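Local atomic coordinates of HutD family protein (Pseudomonas aeruginosa, PDB entry 1YLL), a protein that is of unknown biochemical function but belongs to the HutD family of the cupin clan, whose name suggests a link to histidine utilisation. Residues 144-155 with 180-191. Sequence-based numbering, arbitrary orientation.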
ATOM      1  N   LEU D 144       6.680 -12.714  10.566  1.00 11.46           N
ATOM      2  CA  LEU D 144       7.318 -12.652   9.249  1.00 13.78           C
ATOM      3  C   LEU D 144       8.732 -12.107   9.454  1.00 14.75           C
ATOM      4  O   LEU D 144       8.920 -10.921   9.719  1.00 13.63           O
ATOM      5  CB  LEU D 144       6.493 -11.738   8.314  1.00 13.05           C
ATOM      6  CG  LEU D 144       6.823 -11.727   6.828  1.00 17.71           C
ATOM      7  CD1 LEU D 144       8.203 -11.168   6.620  1.00 19.70           C
ATOM      8  CD2 LEU D 144       6.734 -13.139   6.229  1.00 16.49           C
ATOM      9  N   PHE D 145       9.717 -13.000   9.383  1.00 13.01           N
ATOM     10  CA  PHE D 145      11.106 -12.662   9.638  1.00 13.66           C
ATOM     11  C   PHE D 145      11.836 -12.343   8.347  1.00 13.16           C
ATOM     12  O   PHE D 145      11.753 -13.108   7.412  1.00 12.69           O
ATOM     13  CB  PHE D 145      11.786 -13.864  10.287  1.00 14.15           C
ATOM     14  CG  PHE D 145      13.266 -13.683  10.512  1.00 11.21           C
ATOM     15  CD1 PHE D 145      13.731 -12.946  11.587  1.00 12.88           C
ATOM     16  CD2 PHE D 145      14.188 -14.286   9.640  1.00 13.57           C
ATOM     17  CE1 PHE D 145      15.104 -12.804  11.813  1.00 13.27           C
ATOM     18  CE2 PHE D 145      15.576 -14.154   9.859  1.00 14.69           C
ATOM     19  CZ  PHE D 145      16.027 -13.427  10.926  1.00 14.10           C
ATOM     20  N   ALA D 146      12.525 -11.200   8.279  1.00 15.41           N
ATOM     21  CA  ALA D 146      13.268 -10.855   7.065  1.00 15.70           C
ATOM     22  C   ALA D 146      14.731 -11.204   7.247  1.00 16.46           C
ATOM     23  O   ALA D 146      15.357 -10.692   8.168  1.00 19.80           O
ATOM     24  CB  ALA D 146      13.145  -9.342   6.783  1.00 18.81           C
ATOM     25  N   GLN D 147      15.286 -12.076   6.410  1.00 18.03           N
ATOM     26  CA  GLN D 147      16.710 -12.381   6.560  1.00 18.62           C
ATOM     27  C   GLN D 147      17.498 -11.243   5.894  1.00 21.51           C
ATOM     28  O   GLN D 147      18.532 -10.787   6.393  1.00 22.55           O
ATOM     29  CB  GLN D 147      17.079 -13.692   5.894  1.00 19.95           C
ATOM     30  CG  GLN D 147      18.545 -13.954   6.072  1.00 21.88           C
ATOM     31  CD  GLN D 147      19.029 -15.140   5.320  1.00 23.68           C
ATOM     32  OE1 GLN D 147      18.396 -15.594   4.365  1.00 26.96           O
ATOM     33  NE2 GLN D 147      20.187 -15.652   5.725  1.00 25.88           N
ATOM     34  N   GLN D 148      16.996 -10.794   4.757  1.00 20.93           N
ATOM     35  CA  GLN D 148      17.644  -9.708   4.025  1.00 24.06           C
ATOM     36  C   GLN D 148      16.809  -8.423   4.105  1.00 25.04           C
ATOM     37  O   GLN D 148      15.612  -8.463   4.361  1.00 23.58           O
ATOM     38  CB  GLN D 148      17.902 -10.175   2.597  1.00 27.30           C
ATOM     39  CG  GLN D 148      18.873 -11.354   2.598  1.00 29.38           C
ATOM     40  CD  GLN D 148      18.859 -12.174   1.341  1.00 33.48           C
ATOM     41  OE1 GLN D 148      19.900 -12.685   0.909  1.00 39.59           O
ATOM     42  NE2 GLN D 148      17.688 -12.333   0.747  1.00 33.71           N
ATOM     43  N   ASP D 149      17.458  -7.284   3.905  1.00 25.69           N
ATOM     44  CA  ASP D 149      16.790  -5.990   4.017  1.00 26.85           C
ATOM     45  C   ASP D 149      15.876  -5.593   2.856  1.00 25.82           C
ATOM     46  O   ASP D 149      15.999  -6.098   1.748  1.00 26.19           O
ATOM     47  CB  ASP D 149      17.856  -4.895   4.188  1.00 32.30           C
ATOM     48  CG  ASP D 149      17.295  -3.622   4.787  1.00 34.21           C
ATOM     49  OD1 ASP D 149      16.197  -3.198   4.379  1.00 40.75           O
ATOM     50  OD2 ASP D 149      17.940  -3.039   5.677  1.00 39.89           O
ATOM     51  N   GLY D 150      14.951  -4.689   3.145  1.00 26.28           N
ATOM     52  CA  GLY D 150      14.100  -4.136   2.114  1.00 26.32           C
ATOM     53  C   GLY D 150      12.707  -4.655   1.867  1.00 26.67           C
ATOM     54  O   GLY D 150      12.098  -4.282   0.857  1.00 26.92           O
ATOM     55  N   VAL D 151      12.174  -5.479   2.767  1.00 23.55           N
ATOM     56  CA  VAL D 151      10.838  -5.999   2.531  1.00 22.51           C
ATOM     57  C   VAL D 151       9.722  -5.161   3.109  1.00 21.53           C
ATOM     58  O   VAL D 151       9.642  -4.940   4.324  1.00 26.51           O
ATOM     59  CB  VAL D 151      10.691  -7.438   3.070  1.00 22.27           C
ATOM     60  CG1 VAL D 151       9.260  -7.944   2.833  1.00 20.00           C
ATOM     61  CG2 VAL D 151      11.685  -8.355   2.356  1.00 19.92           C
ATOM     62  N   ALA D 152       8.844  -4.695   2.228  1.00 21.29           N
ATOM     63  CA  ALA D 152       7.702  -3.902   2.646  1.00 20.20           C
ATOM     64  C   ALA D 152       6.489  -4.831   2.745  1.00 18.22           C
ATOM     65  O   ALA D 152       6.284  -5.680   1.886  1.00 17.97           O
ATOM     66  CB  ALA D 152       7.432  -2.777   1.646  1.00 23.43           C
ATOM     67  N   ILE D 153       5.686  -4.634   3.780  1.00 18.96           N
ATOM     68  CA  ILE D 153       4.519  -5.476   4.009  1.00 22.01           C
ATOM     69  C   ILE D 153       3.208  -4.716   4.000  1.00 21.49           C
ATOM     70  O   ILE D 153       3.096  -3.640   4.590  1.00 23.53           O
ATOM     71  CB  ILE D 153       4.559  -6.150   5.401  1.00 23.66           C
ATOM     72  CG1 ILE D 153       5.902  -6.814   5.652  1.00 24.96           C
ATOM     73  CG2 ILE D 153       3.451  -7.190   5.495  1.00 25.80           C
ATOM     74  CD1 ILE D 153       6.046  -7.353   7.086  1.00 26.94           C
ATOM     75  N   SER D 154       2.211  -5.269   3.325  1.00 19.72           N
ATOM     76  CA  SER D 154       0.915  -4.627   3.358  1.00 21.25           C
ATOM     77  C   SER D 154      -0.080  -5.713   3.754  1.00 22.53           C
ATOM     78  O   SER D 154       0.139  -6.889   3.462  1.00 20.17           O
ATOM     79  CB  SER D 154       0.573  -4.020   2.003  1.00 24.96           C
ATOM     80  OG  SER D 154       0.293  -5.028   1.068  1.00 27.29           O
ATOM     81  N   LEU D 155      -1.132  -5.310   4.463  1.00 20.82           N
ATOM     82  CA  LEU D 155      -2.187  -6.207   4.924  1.00 21.51           C
ATOM     83  C   LEU D 155      -3.516  -5.592   4.480  1.00 24.30           C
ATOM     84  O   LEU D 155      -3.805  -4.431   4.805  1.00 25.78           O
ATOM     85  CB  LEU D 155      -2.147  -6.342   6.445  1.00 20.32           C
ATOM     86  CG  LEU D 155      -3.307  -7.031   7.192  1.00 20.96           C
ATOM     87  CD1 LEU D 155      -3.539  -8.444   6.663  1.00 22.45           C
ATOM     88  CD2 LEU D 155      -2.970  -7.099   8.670  1.00 22.99           C
ATOM     89  N   TRP D 180      -2.115 -10.870   2.635  1.00 14.48           N
ATOM     90  CA  TRP D 180      -0.771 -10.363   2.885  1.00 14.47           C
ATOM     91  C   TRP D 180       0.023 -10.181   1.602  1.00 15.84           C
ATOM     92  O   TRP D 180       0.076 -11.091   0.773  1.00 14.81           O
ATOM     93  CB  TRP D 180       0.024 -11.354   3.763  1.00 15.38           C
ATOM     94  CG  TRP D 180      -0.507 -11.545   5.130  1.00 13.04           C
ATOM     95  CD1 TRP D 180      -1.300 -12.566   5.583  1.00 17.30           C
ATOM     96  CD2 TRP D 180      -0.242 -10.709   6.251  1.00 16.51           C
ATOM     97  NE1 TRP D 180      -1.533 -12.413   6.922  1.00 15.33           N
ATOM     98  CE2 TRP D 180      -0.897 -11.280   7.360  1.00 15.11           C
ATOM     99  CE3 TRP D 180       0.493  -9.525   6.421  1.00 14.92           C
ATOM    100  CZ2 TRP D 180      -0.840 -10.710   8.638  1.00 20.07           C
ATOM    101  CZ3 TRP D 180       0.554  -8.949   7.711  1.00 17.42           C
ATOM    102  CH2 TRP D 180      -0.108  -9.547   8.788  1.00 17.67           C
ATOM    103  N   ARG D 181       0.685  -9.031   1.456  1.00 15.93           N
ATOM    104  CA  ARG D 181       1.498  -8.778   0.277  1.00 15.97           C
ATOM    105  C   ARG D 181       2.865  -8.239   0.679  1.00 15.63           C
ATOM    106  O   ARG D 181       2.957  -7.345   1.506  1.00 18.48           O
ATOM    107  CB  ARG D 181       0.811  -7.785  -0.669  1.00 19.89           C
ATOM    108  CG  ARG D 181       1.650  -7.549  -1.943  1.00 24.13           C
ATOM    109  CD  ARG D 181       1.031  -6.503  -2.869  1.00 31.44           C
ATOM    110  NE  ARG D 181      -0.321  -6.858  -3.266  1.00 38.00           N
ATOM    111  CZ  ARG D 181      -0.633  -7.897  -4.037  1.00 40.98           C
ATOM    112  NH1 ARG D 181       0.321  -8.693  -4.509  1.00 44.05           N
ATOM    113  NH2 ARG D 181      -1.905  -8.147  -4.326  1.00 42.90           N
ATOM    114  N   LEU D 182       3.931  -8.804   0.123  1.00 15.26           N
ATOM    115  CA  LEU D 182       5.268  -8.337   0.438  1.00 15.63           C
ATOM    116  C   LEU D 182       5.879  -7.817  -0.845  1.00 16.16           C
ATOM    117  O   LEU D 182       5.661  -8.372  -1.926  1.00 14.99           O
ATOM    118  CB  LEU D 182       6.144  -9.480   0.939  1.00 17.26           C
ATOM    119  CG  LEU D 182       5.557 -10.283   2.099  1.00 17.47           C
ATOM    120  CD1 LEU D 182       6.532 -11.410   2.411  1.00 19.81           C
ATOM    121  CD2 LEU D 182       5.337  -9.439   3.293  1.00 20.34           C
ATOM    122  N   THR D 183       6.672  -6.766  -0.713  1.00 19.42           N
ATOM    123  CA  THR D 183       7.335  -6.202  -1.869  1.00 21.13           C
ATOM    124  C   THR D 183       8.792  -5.895  -1.524  1.00 21.09           C
ATOM    125  O   THR D 183       9.119  -5.619  -0.369  1.00 20.95           O
ATOM    126  CB  THR D 183       6.612  -4.937  -2.319  1.00 23.38           C
ATOM    127  OG1 THR D 183       7.304  -4.380  -3.437  1.00 33.08           O
ATOM    128  CG2 THR D 183       6.565  -3.941  -1.206  1.00 24.23           C
ATOM    129  N   ALA D 184       9.673  -6.004  -2.515  1.00 23.31           N
ATOM    130  CA  ALA D 184      11.086  -5.720  -2.296  1.00 26.48           C
ATOM    131  C   ALA D 184      11.753  -5.259  -3.596  1.00 29.43           C
ATOM    132  O   ALA D 184      11.409  -5.734  -4.664  1.00 31.43           O
ATOM    133  CB  ALA D 184      11.780  -6.967  -1.766  1.00 27.56           C
ATOM    134  N   HIS D 185      12.701  -4.330  -3.501  1.00 33.44           N
ATOM    135  CA  HIS D 185      13.413  -3.833  -4.687  1.00 35.44           C
ATOM    136  C   HIS D 185      14.489  -4.822  -5.123  1.00 35.25           C
ATOM    137  O   HIS D 185      14.584  -5.182  -6.306  1.00 35.96           O
ATOM    138  CB  HIS D 185      14.047  -2.476  -4.386  1.00 39.58           C
ATOM    139  CG  HIS D 185      13.065  -1.345  -4.347  1.00 44.00           C
ATOM    140  ND1 HIS D 185      11.828  -1.453  -3.747  1.00 47.00           N
ATOM    141  CD2 HIS D 185      13.144  -0.080  -4.822  1.00 45.69           C
ATOM    142  CE1 HIS D 185      11.187  -0.300  -3.853  1.00 48.56           C
ATOM    143  NE2 HIS D 185      11.964   0.549  -4.500  1.00 47.24           N
ATOM    144  N   GLU D 186      15.310  -5.237  -4.165  1.00 31.79           N
ATOM    145  CA  GLU D 186      16.368  -6.211  -4.389  1.00 30.08           C
ATOM    146  C   GLU D 186      15.750  -7.460  -3.751  1.00 28.23           C
ATOM    147  O   GLU D 186      15.099  -7.345  -2.709  1.00 30.84           O
ATOM    148  CB  GLU D 186      17.642  -5.766  -3.647  1.00 31.36           C
ATOM    149  CG  GLU D 186      18.813  -6.771  -3.575  1.00 36.43           C
ATOM    150  CD  GLU D 186      19.589  -6.962  -4.885  1.00 37.74           C
ATOM    151  OE1 GLU D 186      19.873  -5.963  -5.580  1.00 39.12           O
ATOM    152  OE2 GLU D 186      19.945  -8.121  -5.206  1.00 39.50           O
ATOM    153  N   PRO D 187      15.893  -8.643  -4.387  1.00 26.31           N
ATOM    154  CA  PRO D 187      15.331  -9.889  -3.847  1.00 23.37           C
ATOM    155  C   PRO D 187      15.715 -10.124  -2.403  1.00 22.82           C
ATOM    156  O   PRO D 187      16.877  -9.952  -2.010  1.00 23.68           O
ATOM    157  CB  PRO D 187      15.888 -10.942  -4.781  1.00 25.79           C
ATOM    158  CG  PRO D 187      15.817 -10.214  -6.109  1.00 25.89           C
ATOM    159  CD  PRO D 187      16.386  -8.852  -5.760  1.00 24.47           C
ATOM    160  N   ALA D 188      14.743 -10.532  -1.601  1.00 21.75           N
ATOM    161  CA  ALA D 188      15.023 -10.728  -0.196  1.00 18.87           C
ATOM    162  C   ALA D 188      14.270 -11.935   0.293  1.00 17.94           C
ATOM    163  O   ALA D 188      13.098 -12.142  -0.038  1.00 17.63           O
ATOM    164  CB  ALA D 188      14.619  -9.503   0.599  1.00 21.16           C
ATOM    165  N   TRP D 189      14.985 -12.742   1.068  1.00 18.53           N
ATOM    166  CA  TRP D 189      14.430 -13.940   1.651  1.00 16.46           C
ATOM    167  C   TRP D 189      13.760 -13.589   2.956  1.00 14.35           C
ATOM    168  O   TRP D 189      14.305 -12.820   3.748  1.00 17.48           O
ATOM    169  CB  TRP D 189      15.551 -14.944   1.926  1.00 18.02           C
ATOM    170  CG  TRP D 189      15.966 -15.762   0.746  1.00 21.45           C
ATOM    171  CD1 TRP D 189      17.085 -15.576  -0.053  1.00 21.34           C
ATOM    172  CD2 TRP D 189      15.285 -16.897   0.220  1.00 20.00           C
ATOM    173  NE1 TRP D 189      17.128 -16.534  -1.032  1.00 19.88           N
ATOM    174  CE2 TRP D 189      16.038 -17.359  -0.893  1.00 20.29           C
ATOM    175  CE3 TRP D 189      14.102 -17.579   0.574  1.00 18.62           C
ATOM    176  CZ2 TRP D 189      15.650 -18.467  -1.649  1.00 20.28           C
ATOM    177  CZ3 TRP D 189      13.714 -18.668  -0.176  1.00 19.73           C
ATOM    178  CH2 TRP D 189      14.486 -19.114  -1.283  1.00 20.06           C
ATOM    179  N   VAL D 190      12.576 -14.160   3.163  1.00 13.34           N
ATOM    180  CA  VAL D 190      11.812 -13.981   4.404  1.00 13.37           C
ATOM    181  C   VAL D 190      11.334 -15.346   4.859  1.00 11.28           C
ATOM    182  O   VAL D 190      11.288 -16.276   4.070  1.00 13.48           O
ATOM    183  CB  VAL D 190      10.547 -13.061   4.206  1.00 13.00           C
ATOM    184  CG1 VAL D 190      10.975 -11.661   3.726  1.00 16.02           C
ATOM    185  CG2 VAL D 190       9.627 -13.643   3.199  1.00 12.70           C
ATOM    186  N   CYS D 191      11.012 -15.474   6.151  1.00 10.95           N
ATOM    187  CA  CYS D 191      10.475 -16.731   6.647  1.00 12.38           C
ATOM    188  C   CYS D 191       9.127 -16.382   7.247  1.00  9.21           C
ATOM    189  O   CYS D 191       9.029 -15.561   8.183  1.00 12.65           O
ATOM    190  CB  CYS D 191      11.385 -17.337   7.682  1.00 10.39           C
ATOM    191  SG  CYS D 191      10.859 -19.057   8.095  1.00 13.34           S
TER
HETATM  192  O   HOH W   1      14.936  -5.521  -0.606  1.00 39.04           O
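L155 lies against W180, its partner on the adjacent antiparallel strand. Its CB sits 4.0 Å from W180 CZ3. CG stands anti to the backbone N (chi1 169°), which brings the branch to the indole. CD1 rests over the six-membered ring, 3.9 Å from its centroid and 7° off the normal, a CH-pi contact. CD2 meets W180 CH2 at 3.8 Å. I153 CG2 comes to the same indole at its edge, and W135, on strand 132-137, also stacks with the W180 ring. I153 and L182 run side by side, with L182 CD2 against both CG1 and CG2 of I153.

Two antiparallel ladders, 151-155 with 180-184 and 144-146 with 187-191, belong to different sheets, consistent with the beta-barrel fold of the cupin clan. A152 and T183 form a hydrogen-bonded pair, as do S154 and R181, and F145 and C191. Segment 180-191 turns a corner at H185 and E186. V151 joins the two parts: its CG2 touches A188 CB and V190 CG1, each at 3.6 Å. One water donates to the carbonyl oxygens of D149 and E186. G150 and V151 form a G1 beta bulge opposite L163. On the face carrying S154 and R181, A152 CB and T183 CG2 are tight at 3.2 Å, and T183 OG1 bonds to the carbonyl of G131.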